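Local coordinates for N-acetylglucosaminidase (PDB 6INX), which probably hydrolyses glycosidic bonds at N-acetylglucosamine residues of glycans or chito-oligosaccharides, as a TIM-barrel glycoside hydrolase of family 18, at residues R188-L194 against D207-I211; T199-T203 against S212-S216; H15-L19 against W324-C328; L103-D109 against H151-A157. All coordinates share one frame; numbering follows the deposited sequence.

Contact 1: residues R188-L194 against D207-I211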
loop_
_atom_site.group_PDB
_atom_site.type_symbol
_atom_site.label_atom_id
_atom_site.label_comp_id
_atom_site.label_asym_id
_atom_site.label_seq_id
_atom_site.Cartn_x
_atom_site.Cartn_y
_atom_site.Cartn_z
ATOM N N ARG A 188 2.294 -4.219 7.916
ATOM C CA ARG A 188 2.057 -5.258 6.930
ATOM C C ARG A 188 1.465 -6.417 7.707
ATOM O O ARG A 188 2.027 -6.829 8.725
ATOM C CB ARG A 188 3.374 -5.690 6.290
ATOM C CG ARG A 188 4.043 -4.547 5.546
ATOM C CD ARG A 188 5.504 -4.851 5.201
ATOM N NE ARG A 188 6.072 -3.707 4.497
ATOM C CZ ARG A 188 6.424 -2.552 5.062
ATOM N NH1 ARG A 188 6.280 -2.365 6.371
ATOM N NH2 ARG A 188 6.890 -1.560 4.312
ATOM N N GLY A 189 0.321 -6.914 7.259
ATOM C CA GLY A 189 -0.387 -7.907 8.038
ATOM C C GLY A 189 -1.551 -8.515 7.286
ATOM O O GLY A 189 -1.365 -9.071 6.202
ATOM N N GLY A 190 -2.762 -8.368 7.824
ATOM C CA GLY A 190 -3.893 -9.149 7.347
ATOM C C GLY A 190 -4.458 -8.733 6.001
ATOM O O GLY A 190 -5.334 -9.435 5.480
ATOM N N PHE A 191 -3.992 -7.630 5.426
ATOM C CA PHE A 191 -4.491 -7.193 4.127
ATOM C C PHE A 191 -3.526 -7.453 2.977
ATOM O O PHE A 191 -3.861 -7.142 1.829
ATOM C CB PHE A 191 -4.858 -5.706 4.161
ATOM C CG PHE A 191 -5.983 -5.390 5.106
ATOM C CD1 PHE A 191 -7.258 -5.842 4.840
ATOM C CD2 PHE A 191 -5.756 -4.677 6.274
ATOM C CE1 PHE A 191 -8.308 -5.567 5.710
ATOM C CE2 PHE A 191 -6.803 -4.405 7.145
ATOM C CZ PHE A 191 -8.075 -4.853 6.856
ATOM N N GLN A 192 -2.351 -8.030 3.231
ATOM C CA GLN A 192 -1.404 -8.262 2.149
ATOM C C GLN A 192 -0.846 -9.678 2.197
ATOM O O GLN A 192 -0.612 -10.243 3.269
ATOM C CB GLN A 192 -0.278 -7.204 2.125
ATOM C CG GLN A 192 0.656 -7.251 3.315
ATOM C CD GLN A 192 1.697 -6.157 3.241
ATOM O OE1 GLN A 192 1.387 -4.978 3.436
ATOM N NE2 GLN A 192 2.941 -6.540 2.923
ATOM N N THR A 193 -0.607 -10.227 1.004
ATOM C CA THR A 193 -0.014 -11.547 0.862
ATOM C C THR A 193 1.483 -11.483 0.608
ATOM O O THR A 193 2.128 -12.533 0.522
ATOM C CB THR A 193 -0.682 -12.317 -0.279
ATOM O OG1 THR A 193 -0.580 -11.545 -1.477
ATOM C CG2 THR A 193 -2.149 -12.585 0.016
ATOM N N LEU A 194 2.058 -10.286 0.508
ATOM C CA LEU A 194 3.504 -10.139 0.384
ATOM C C LEU A 194 4.118 -10.064 1.776
ATOM O O LEU A 194 3.646 -9.300 2.622
ATOM C CB LEU A 194 3.829 -8.847 -0.365
ATOM C CG LEU A 194 5.300 -8.768 -0.762
ATOM C CD1 LEU A 194 5.600 -9.750 -1.881
ATOM C CD2 LEU A 194 5.647 -7.346 -1.200
ATOM N N ASP A 207 10.922 -3.554 -1.257
ATOM C CA ASP A 207 9.578 -3.779 -0.729
ATOM C C ASP A 207 8.577 -2.964 -1.545
ATOM O O ASP A 207 8.727 -1.748 -1.666
ATOM C CB ASP A 207 9.534 -3.326 0.733
ATOM C CG ASP A 207 8.292 -3.806 1.464
ATOM O OD1 ASP A 207 7.369 -4.323 0.804
ATOM O OD2 ASP A 207 8.238 -3.647 2.708
ATOM N N LEU A 208 7.550 -3.630 -2.098
ATOM C CA LEU A 208 6.507 -2.895 -2.820
ATOM C C LEU A 208 5.733 -1.968 -1.894
ATOM O O LEU A 208 5.175 -0.961 -2.347
ATOM C CB LEU A 208 5.527 -3.864 -3.494
ATOM C CG LEU A 208 6.084 -4.714 -4.635
ATOM C CD1 LEU A 208 5.010 -5.674 -5.142
ATOM C CD2 LEU A 208 6.618 -3.866 -5.777
ATOM N N PHE A 209 5.682 -2.287 -0.605
ATOM C CA PHE A 209 5.013 -1.470 0.395
ATOM C C PHE A 209 6.070 -0.608 1.068
ATOM O O PHE A 209 7.153 -1.103 1.398
ATOM C CB PHE A 209 4.303 -2.381 1.395
ATOM C CG PHE A 209 3.205 -3.196 0.768
ATOM C CD1 PHE A 209 1.906 -2.708 0.734
ATOM C CD2 PHE A 209 3.467 -4.422 0.198
ATOM C CE1 PHE A 209 0.891 -3.444 0.138
ATOM C CE2 PHE A 209 2.452 -5.166 -0.405
ATOM C CZ PHE A 209 1.165 -4.671 -0.421
ATOM N N ARG A 210 5.792 0.691 1.212
ATOM C CA ARG A 210 6.834 1.663 1.534
ATOM C C ARG A 210 6.740 2.240 2.944
ATOM O O ARG A 210 7.519 3.136 3.278
ATOM C CB ARG A 210 6.879 2.782 0.488
ATOM C CG ARG A 210 6.924 2.284 -0.966
ATOM C CD ARG A 210 8.121 1.377 -1.254
ATOM N NE ARG A 210 9.388 2.081 -1.128
ATOM C CZ ARG A 210 10.552 1.482 -0.897
ATOM N NH1 ARG A 210 10.612 0.162 -0.760
ATOM N NH2 ARG A 210 11.652 2.220 -0.785
ATOM N N ILE A 211 5.832 1.746 3.780
ATOM C CA ILE A 211 5.641 2.303 5.116
ATOM C C ILE A 211 6.690 1.760 6.089
ATOM O O ILE A 211 7.294 0.704 5.883
ATOM C CB ILE A 211 4.199 2.044 5.600
ATOM C CG1 ILE A 211 3.806 2.950 6.781
ATOM C CG2 ILE A 211 4.021 0.580 5.961
ATOM C CD1 ILE A 211 3.889 4.448 6.506
HETATM O O HOH W 1 5.882 -6.101 2.209
#
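R188 turns CG away from its own carbonyl carbon (chi1 -62°) and stays extended as far as NE, which carries the guanidinium across to D207, whose CG, anti to the backbone N (chi1 -167°), points in from the other side. Their salt bridge, R188 NE to D207 OD2 at 2.8 Å, is bent and weak as a hydrogen bond, the two planes lying 44° apart. The straighter bonds come from NH2: it meets I211 O at 2.8 Å on a lone pair, and F209 O at 3.0 Å from above that carbonyl plane. H197 O takes NH1, and a long arginine suits a place where one group must serve so many acceptors. Shortening R188 to an alanine is likely to strip D207 of its charge mate and F209 O of its arginine donor, while I211 O would keep the N200 amide.

Next to this network the Q192 amide covers one face of the F209 ring, somewhat tilted to it, with OE1 3.5 Å above the ring centre. The amide is kept from turning by Q192 NE2, which donates almost straight to L194 O at 2.9 Å. L194 brings CD2 to the ring's edge, 3.9 Å from F209 CD2. D207 OD1 accepts from F209 N, an Asx turn, and from a water. The chemistry implies a buried charge pair whose arginine also ties down two backbone carbonyls, fixing a loop beside the second subunit.

Contact 2: residues T199-T203 against S212-S216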
loop_
_atom_site.group_PDB
_atom_site.type_symbol
_atom_site.label_atom_id
_atom_site.label_comp_id
_atom_site.label_asym_id
_atom_site.label_seq_id
_atom_site.Cartn_x
_atom_site.Cartn_y
_atom_site.Cartn_z
ATOM N N THR A 199 6.662 -4.008 11.803
ATOM C CA THR A 199 6.925 -2.962 12.779
ATOM C C THR A 199 8.323 -2.375 12.560
ATOM O O THR A 199 9.055 -2.067 13.505
ATOM C CB THR A 199 6.617 -3.469 14.193
ATOM O OG1 THR A 199 6.654 -2.393 15.137
ATOM C CG2 THR A 199 7.545 -4.613 14.622
ATOM N N ASN A 200 8.674 -2.167 11.292
ATOM C CA ASN A 200 10.030 -1.782 10.912
ATOM C C ASN A 200 10.312 -0.299 11.124
ATOM O O ASN A 200 9.524 0.568 10.737
ATOM C CB ASN A 200 10.290 -2.118 9.439
ATOM C CG ASN A 200 9.231 -1.543 8.484
ATOM O OD1 ASN A 200 8.013 -1.645 8.728
ATOM N ND2 ASN A 200 9.693 -0.959 7.368
ATOM N N LEU A 201 11.484 -0.017 11.699
ATOM C CA LEU A 201 11.923 1.359 11.868
ATOM C C LEU A 201 12.066 2.080 10.527
ATOM O O LEU A 201 11.566 3.197 10.360
ATOM C CB LEU A 201 13.236 1.385 12.657
ATOM C CG LEU A 201 13.777 2.788 12.918
ATOM C CD1 LEU A 201 12.737 3.630 13.643
ATOM C CD2 LEU A 201 15.065 2.711 13.733
ATOM N N TYR A 202 12.776 1.478 9.560
ATOM C CA TYR A 202 13.001 2.128 8.276
ATOM C C TYR A 202 12.460 1.282 7.130
ATOM O O TYR A 202 12.347 0.058 7.226
ATOM C CB TYR A 202 14.497 2.379 8.002
ATOM C CG TYR A 202 15.178 3.326 8.963
ATOM C CD1 TYR A 202 14.941 4.689 8.933
ATOM C CD2 TYR A 202 16.076 2.839 9.900
ATOM C CE1 TYR A 202 15.587 5.546 9.823
ATOM C CE2 TYR A 202 16.719 3.680 10.784
ATOM C CZ TYR A 202 16.473 5.024 10.743
ATOM O OH TYR A 202 17.126 5.852 11.634
ATOM N N THR A 203 12.159 1.952 6.023
ATOM C CA THR A 203 11.696 1.279 4.816
ATOM C C THR A 203 12.871 0.618 4.105
ATOM O O THR A 203 13.955 1.191 4.004
ATOM C CB THR A 203 11.014 2.290 3.896
ATOM O OG1 THR A 203 9.924 2.894 4.605
ATOM C CG2 THR A 203 10.489 1.619 2.626
ATOM N N SER A 212 6.908 2.520 7.163
ATOM C CA SER A 212 7.867 2.222 8.220
ATOM C C SER A 212 7.594 3.235 9.325
ATOM O O SER A 212 6.823 4.177 9.131
ATOM C CB SER A 212 9.317 2.348 7.724
ATOM O OG SER A 212 9.608 3.686 7.348
ATOM N N VAL A 213 8.240 3.047 10.484
ATOM C CA VAL A 213 8.173 4.071 11.532
ATOM C C VAL A 213 8.611 5.419 10.975
ATOM O O VAL A 213 7.923 6.436 11.126
ATOM C CB VAL A 213 9.048 3.688 12.740
ATOM C CG1 VAL A 213 9.156 4.887 13.706
ATOM C CG2 VAL A 213 8.534 2.448 13.449
ATOM N N ASP A 214 9.773 5.434 10.314
ATOM C CA ASP A 214 10.333 6.674 9.798
ATOM C C ASP A 214 9.386 7.322 8.789
ATOM O O ASP A 214 9.124 8.530 8.850
ATOM C CB ASP A 214 11.704 6.347 9.188
ATOM C CG ASP A 214 12.394 7.542 8.567
ATOM O OD1 ASP A 214 12.557 8.588 9.231
ATOM O OD2 ASP A 214 12.817 7.394 7.396
ATOM N N ALA A 215 8.843 6.532 7.857
ATOM C CA ALA A 215 7.932 7.111 6.873
ATOM C C ALA A 215 6.643 7.602 7.525
ATOM O O ALA A 215 6.086 8.627 7.113
ATOM C CB ALA A 215 7.621 6.108 5.761
ATOM N N SER A 216 6.166 6.894 8.552
ATOM C CA SER A 216 4.942 7.292 9.247
ATOM C C SER A 216 5.141 8.601 10.000
ATOM O O SER A 216 4.316 9.514 9.894
ATOM C CB SER A 216 4.485 6.160 10.178
ATOM O OG SER A 216 3.302 6.522 10.873
HETATM O O HOH W 2 12.481 4.938 5.833
#
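S212, just ahead of helix 213-222, presses CB against N200 ND2 (3.3 Å) and sends OG two ways. With OG set between the backbone N and the carbonyl carbon (chi1 64°), the hydroxyl donates to T203 OG1 at 2.9 Å and accepts from A215 N at 3.0 Å, while T203 OG1 is itself bonded to R210 O. Serine suits this N-cap place because its short hydroxyl can curl back to the helix.

At V213 the backbone N donates to N200 O at 2.8 Å, nearly straight (171°). Its two methyls touch neighbouring loop residues: CG1 packs on L201 CD1 at 3.8 Å and CG2 lies close to N200 O. N200 is pinned in turn, since ND2 donates to Y202 O and also bonds I211 O. With an alanine here instead of N200, both carbonyls would probably lose this donor and a gap would open beside S212.

D214 follows, its N donating to L201 O at 2.9 Å. D214 CB comes 3.6 Å from Y202 CD1, and OD2 lies at the edge of that ring. A water joins D214 OD2 to T203 N, and D214 OD1 is bonded to Y312 OH on helix 303-316.

A215 adds its N to the S212 cap, and S216 N closes the first helical turn on S212 O. Loop carbonyls and a serine N-cap thus satisfy the opening N-H groups of the helix, a capped helix start in the connection that follows strand 179-183 of the TIM barrel.

Contact 3: residues H15-L19 against W324-C328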
loop_
_atom_site.group_PDB
_atom_site.type_symbol
_atom_site.label_atom_id
_atom_site.label_comp_id
_atom_site.label_asym_id
_atom_site.label_seq_id
_atom_site.Cartn_x
_atom_site.Cartn_y
_atom_site.Cartn_z
ATOM N N HIS A 15 -4.936 -8.236 32.483
ATOM C CA HIS A 15 -3.539 -8.322 32.900
ATOM C C HIS A 15 -3.154 -7.316 33.976
ATOM O O HIS A 15 -2.019 -7.357 34.458
ATOM C CB HIS A 15 -2.600 -8.172 31.697
ATOM C CG HIS A 15 -2.718 -9.283 30.701
ATOM N ND1 HIS A 15 -2.485 -9.104 29.356
ATOM C CD2 HIS A 15 -3.052 -10.585 30.857
ATOM C CE1 HIS A 15 -2.671 -10.250 28.724
ATOM N NE2 HIS A 15 -3.016 -11.165 29.612
ATOM N N LEU A 16 -4.055 -6.413 34.358
ATOM C CA LEU A 16 -3.745 -5.440 35.406
ATOM C C LEU A 16 -3.197 -6.062 36.686
ATOM O O LEU A 16 -2.215 -5.527 37.225
ATOM C CB LEU A 16 -4.958 -4.537 35.672
ATOM C CG LEU A 16 -5.286 -3.513 34.580
ATOM C CD1 LEU A 16 -6.679 -2.919 34.827
ATOM C CD2 LEU A 16 -4.218 -2.424 34.499
ATOM N N PRO A 17 -3.753 -7.156 37.218
ATOM C CA PRO A 17 -3.191 -7.726 38.459
ATOM C C PRO A 17 -1.778 -8.257 38.312
ATOM O O PRO A 17 -1.098 -8.451 39.327
ATOM C CB PRO A 17 -4.174 -8.849 38.820
ATOM C CG PRO A 17 -5.434 -8.514 38.091
ATOM C CD PRO A 17 -4.992 -7.850 36.823
ATOM N N GLU A 18 -1.309 -8.504 37.094
ATOM C CA GLU A 18 0.047 -9.000 36.913
ATOM C C GLU A 18 1.107 -7.911 37.026
ATOM O O GLU A 18 2.294 -8.238 37.125
ATOM C CB GLU A 18 0.168 -9.726 35.572
ATOM C CG GLU A 18 -0.811 -10.877 35.423
ATOM C CD GLU A 18 -0.931 -11.358 33.994
ATOM O OE1 GLU A 18 -0.050 -11.022 33.177
ATOM O OE2 GLU A 18 -1.910 -12.074 33.688
ATOM N N LEU A 19 0.714 -6.638 37.029
ATOM C CA LEU A 19 1.687 -5.558 37.118
ATOM C C LEU A 19 2.354 -5.556 38.488
ATOM O O LEU A 19 1.679 -5.583 39.523
ATOM C CB LEU A 19 1.005 -4.215 36.863
ATOM C CG LEU A 19 0.668 -3.911 35.399
ATOM C CD1 LEU A 19 -0.407 -2.843 35.312
ATOM C CD2 LEU A 19 1.917 -3.478 34.646
ATOM N N TRP A 324 2.286 -2.588 22.325
ATOM C CA TRP A 324 1.195 -3.552 22.427
ATOM C C TRP A 324 1.842 -4.927 22.477
ATOM O O TRP A 324 2.578 -5.281 21.549
ATOM C CB TRP A 324 0.285 -3.489 21.192
ATOM C CG TRP A 324 -0.816 -4.509 21.293
ATOM C CD1 TRP A 324 -0.757 -5.832 20.948
ATOM C CD2 TRP A 324 -2.110 -4.302 21.862
ATOM N NE1 TRP A 324 -1.947 -6.446 21.239
ATOM C CE2 TRP A 324 -2.794 -5.530 21.808
ATOM C CE3 TRP A 324 -2.758 -3.192 22.403
ATOM C CZ2 TRP A 324 -4.097 -5.679 22.273
ATOM C CZ3 TRP A 324 -4.046 -3.337 22.860
ATOM C CH2 TRP A 324 -4.702 -4.576 22.799
ATOM N N GLU A 325 1.591 -5.711 23.533
ATOM C CA GLU A 325 0.820 -5.400 24.740
ATOM C C GLU A 325 1.556 -6.104 25.898
ATOM O O GLU A 325 2.295 -7.064 25.670
ATOM C CB GLU A 325 -0.606 -5.948 24.591
ATOM C CG GLU A 325 -1.541 -5.711 25.789
ATOM C CD GLU A 325 -1.498 -6.856 26.792
ATOM O OE1 GLU A 325 -1.037 -7.953 26.421
ATOM O OE2 GLU A 325 -1.916 -6.669 27.960
ATOM N N TYR A 326 1.333 -5.636 27.134
ATOM C CA TYR A 326 2.108 -6.076 28.299
ATOM C C TYR A 326 2.219 -7.599 28.414
ATOM O O TYR A 326 3.311 -8.135 28.658
ATOM C CB TYR A 326 1.472 -5.481 29.554
ATOM C CG TYR A 326 1.955 -6.050 30.869
ATOM C CD1 TYR A 326 3.045 -5.506 31.526
ATOM C CD2 TYR A 326 1.292 -7.112 31.463
ATOM C CE1 TYR A 326 3.473 -6.026 32.746
ATOM C CE2 TYR A 326 1.709 -7.634 32.667
ATOM C CZ TYR A 326 2.797 -7.088 33.301
ATOM O OH TYR A 326 3.199 -7.620 34.507
ATOM N N GLY A 327 1.107 -8.309 28.269
ATOM C CA GLY A 327 1.071 -9.750 28.450
ATOM C C GLY A 327 1.708 -10.579 27.358
ATOM O O GLY A 327 1.823 -11.801 27.501
ATOM N N CYS A 328 2.128 -9.954 26.263
ATOM C CA CYS A 328 2.704 -10.678 25.141
ATOM C C CYS A 328 4.159 -11.061 25.354
ATOM O O CYS A 328 4.704 -11.821 24.542
ATOM C CB CYS A 328 2.619 -9.835 23.870
ATOM S SG CYS A 328 0.945 -9.456 23.368
#
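Y326 and H15 carry the seam where the loops after the first and last strands of the (beta/alpha)8 barrel, 6-12 and 320-324, come together at the C-terminal end of the sheet. Y326 is the larger contributor. Its ring, directed by CG anti to the backbone N (chi1 168°), pushes in among L19 and the 3-10 segment that includes residues 15-18. L19 CD2 touches Y326 CE1 obliquely at 3.5 Å, H15 CB lies by CD2, and E18 OE1 lies at the ring edge near CE2. The hydroxyl ends 2.8 Å from E18 O and is hydrogen-bonded to E23. A tyrosine suits the place, with an apolar ring for L19 and a hydroxyl that bonds E23.

H15 contributes an almost straight bond, ND1 to E325 OE2 at 2.9 Å (172°). The acceptor lies in the imidazole plane and is met on the syn side of the carboxylate. E325 bends about its CB-CG bond to present that oxygen, which S12 N also binds; its other oxygen, OE1, accepts from G327 N from above the carboxylate plane. The peptide between W324 and E325 is cis, as is common at the end of the last strand in family 18 enzymes.

G327 suits its site because a side chain would have to enter the imidazole: its CA lies 3.7 Å from H15 ND1, and a CB would fall only 2.3 Å from H15 CE1.

Contact 4: residues L103-D109 against H151-A157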
loop_
_atom_site.group_PDB
_atom_site.type_symbol
_atom_site.label_atom_id
_atom_site.label_comp_id
_atom_site.label_asym_id
_atom_site.label_seq_id
_atom_site.Cartn_x
_atom_site.Cartn_y
_atom_site.Cartn_z
ATOM N N LEU A 103 -8.858 6.954 36.914
ATOM C CA LEU A 103 -8.331 7.108 35.567
ATOM C C LEU A 103 -7.911 8.555 35.358
ATOM O O LEU A 103 -8.577 9.481 35.834
ATOM C CB LEU A 103 -9.400 6.737 34.540
ATOM C CG LEU A 103 -9.761 5.255 34.497
ATOM C CD1 LEU A 103 -11.085 5.019 33.778
ATOM C CD2 LEU A 103 -8.647 4.472 33.820
ATOM N N ASP A 104 -6.794 8.743 34.658
ATOM C CA ASP A 104 -6.275 10.076 34.389
ATOM C C ASP A 104 -6.721 10.626 33.049
ATOM O O ASP A 104 -6.454 11.792 32.755
ATOM C CB ASP A 104 -4.749 10.068 34.472
ATOM C CG ASP A 104 -4.258 9.676 35.847
ATOM O OD1 ASP A 104 -4.735 10.293 36.826
ATOM O OD2 ASP A 104 -3.440 8.738 35.972
ATOM N N GLY A 105 -7.394 9.828 32.237
ATOM C CA GLY A 105 -7.870 10.322 30.963
ATOM C C GLY A 105 -8.271 9.171 30.060
ATOM O O GLY A 105 -8.396 8.025 30.499
ATOM N N VAL A 106 -8.437 9.506 28.787
ATOM C CA VAL A 106 -8.955 8.585 27.786
ATOM C C VAL A 106 -8.030 8.582 26.582
ATOM O O VAL A 106 -7.580 9.640 26.124
ATOM C CB VAL A 106 -10.389 8.972 27.366
ATOM C CG1 VAL A 106 -10.865 8.148 26.164
ATOM C CG2 VAL A 106 -11.334 8.804 28.540
ATOM N N ASP A 107 -7.750 7.395 26.073
ATOM C CA ASP A 107 -7.043 7.207 24.812
ATOM C C ASP A 107 -8.066 6.661 23.820
ATOM O O ASP A 107 -8.546 5.536 23.982
ATOM C CB ASP A 107 -5.895 6.215 25.003
ATOM C CG ASP A 107 -5.279 5.779 23.685
ATOM O OD1 ASP A 107 -4.832 6.664 22.926
ATOM O OD2 ASP A 107 -5.253 4.560 23.419
ATOM N N LEU A 108 -8.393 7.428 22.785
ATOM C CA LEU A 108 -9.387 6.986 21.814
ATOM C C LEU A 108 -8.721 6.175 20.711
ATOM O O LEU A 108 -7.797 6.660 20.050
ATOM C CB LEU A 108 -10.105 8.180 21.195
ATOM C CG LEU A 108 -11.533 7.857 20.766
ATOM C CD1 LEU A 108 -12.434 7.756 21.988
ATOM C CD2 LEU A 108 -12.046 8.916 19.803
ATOM N N ASP A 109 -9.215 4.948 20.499
ATOM C CA ASP A 109 -8.633 4.027 19.526
ATOM C C ASP A 109 -9.686 3.618 18.496
ATOM O O ASP A 109 -10.034 2.441 18.380
ATOM C CB ASP A 109 -8.091 2.801 20.275
ATOM C CG ASP A 109 -7.268 1.894 19.405
ATOM O OD1 ASP A 109 -6.893 2.312 18.292
ATOM O OD2 ASP A 109 -6.980 0.760 19.846
ATOM N N HIS A 151 -5.209 18.126 35.721
ATOM C CA HIS A 151 -5.261 17.884 34.285
ATOM C C HIS A 151 -5.829 16.497 34.039
ATOM O O HIS A 151 -5.497 15.544 34.749
ATOM C CB HIS A 151 -3.847 17.935 33.705
ATOM C CG HIS A 151 -3.788 17.790 32.213
ATOM N ND1 HIS A 151 -4.386 18.685 31.350
ATOM C CD2 HIS A 151 -3.167 16.871 31.433
ATOM C CE1 HIS A 151 -4.149 18.313 30.101
ATOM N NE2 HIS A 151 -3.409 17.220 30.126
ATOM N N TYR A 152 -6.695 16.387 33.037
ATOM C CA TYR A 152 -7.115 15.095 32.515
ATOM C C TYR A 152 -6.593 14.986 31.089
ATOM O O TYR A 152 -6.513 15.992 30.379
ATOM C CB TYR A 152 -8.636 14.954 32.542
ATOM C CG TYR A 152 -9.172 14.670 33.929
ATOM C CD1 TYR A 152 -8.905 13.467 34.565
ATOM C CD2 TYR A 152 -9.958 15.602 34.594
ATOM C CE1 TYR A 152 -9.386 13.207 35.839
ATOM C CE2 TYR A 152 -10.442 15.355 35.868
ATOM C CZ TYR A 152 -10.158 14.152 36.480
ATOM O OH TYR A 152 -10.643 13.903 37.743
ATOM N N TRP A 153 -6.199 13.776 30.697
ATOM C CA TRP A 153 -5.500 13.520 29.444
ATOM C C TRP A 153 -6.457 13.045 28.354
ATOM O O TRP A 153 -7.437 12.347 28.621
ATOM C CB TRP A 153 -4.430 12.442 29.640
ATOM C CG TRP A 153 -3.308 12.841 30.556
ATOM C CD1 TRP A 153 -3.402 13.153 31.884
ATOM C CD2 TRP A 153 -1.924 12.949 30.216
ATOM N NE1 TRP A 153 -2.161 13.453 32.387
ATOM C CE2 TRP A 153 -1.237 13.340 31.382
ATOM C CE3 TRP A 153 -1.199 12.754 29.039
ATOM C CZ2 TRP A 153 0.140 13.543 31.405
ATOM C CZ3 TRP A 153 0.166 12.962 29.059
ATOM C CH2 TRP A 153 0.823 13.346 30.236
ATOM N N LEU A 154 -6.127 13.393 27.109
ATOM C CA LEU A 154 -6.809 12.846 25.941
ATOM C C LEU A 154 -5.747 12.548 24.899
ATOM O O LEU A 154 -4.979 13.437 24.526
ATOM C CB LEU A 154 -7.843 13.832 25.380
ATOM C CG LEU A 154 -8.689 13.300 24.218
ATOM C CD1 LEU A 154 -9.549 12.123 24.673
ATOM C CD2 LEU A 154 -9.543 14.426 23.647
ATOM N N THR A 155 -5.682 11.295 24.457
ATOM C CA THR A 155 -4.753 10.878 23.418
ATOM C C THR A 155 -5.533 10.059 22.403
ATOM O O THR A 155 -6.711 9.754 22.603
ATOM C CB THR A 155 -3.597 10.040 23.989
ATOM O OG1 THR A 155 -4.116 8.820 24.523
ATOM C CG2 THR A 155 -2.863 10.786 25.107
ATOM N N ILE A 156 -4.870 9.716 21.294
ATOM C CA ILE A 156 -5.422 8.780 20.326
ATOM C C ILE A 156 -4.341 7.785 19.948
ATOM O O ILE A 156 -3.145 8.036 20.099
ATOM C CB ILE A 156 -5.977 9.442 19.041
ATOM C CG1 ILE A 156 -4.841 10.089 18.230
ATOM C CG2 ILE A 156 -7.116 10.408 19.373
ATOM C CD1 ILE A 156 -5.279 10.609 16.863
ATOM N N ALA A 157 -4.785 6.635 19.459
ATOM C CA ALA A 157 -3.929 5.741 18.696
ATOM C C ALA A 157 -4.319 5.881 17.236
ATOM O O ALA A 157 -5.504 5.757 16.888
ATOM C CB ALA A 157 -4.132 4.292 19.137
#
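Strands G105-D109 and W153-A157 run parallel, their axes 4.3 Å apart at the closest and crossing at -19°, with backbone bonds such as V106 N to W153 O at 3.0 Å and L108 N to T155 O. G105 belongs here because a CB would fall just 2.1 Å from W153 O. On one face V106 and L108 pair with L154 and I156; L108 CB meets I156 CG2 at 4.1 Å, and L108 also packs on L133 of helix 126-148.

On the other face, which W153 shares, lies the polar pair D107 and T155. T155 places OG1 between its backbone N and carbonyl carbon (chi1 65°) and donates to D107 OD1 at 2.8 Å, reaching it on the anti side of the carboxylate. D107 OD2 is bonded to Y10 OH and S68 OG, so both oxygens are held and the group can hardly turn. Further on, D109 OD1 rests 3.5 Å from A157 CB, a methyl small enough to sit against it. D104, at the loop, forms a salt bridge with R150.

D104, D107 and D109 match the DxxDxDxE signature of family 18, in whose relatives the closing glutamate is the general acid. The bonds from T155, Y10 and S68 are consistent with a barrel interior in which hydroxyls fix the central aspartate of that motif.

Contacts 1 and 2 adjoin in the connection after strand 179-183: their centres are 12 Å apart, and they touch at I211 O, which both R188 and N200 hold. Contact 3 joins the loops after the first and last barrel strands, 6-12 and 320-324, and the other three lie in the chain between its segments. It approaches contact 4 to about 6 Å between nearest atoms; Y10 connects them, its hydroxyl on D107 and its ring on W324. Contact 4 bears the probable catalytic signature, with contact 1 centred about 30 Å away, on the far side of the chain's centre and at the subunit interface.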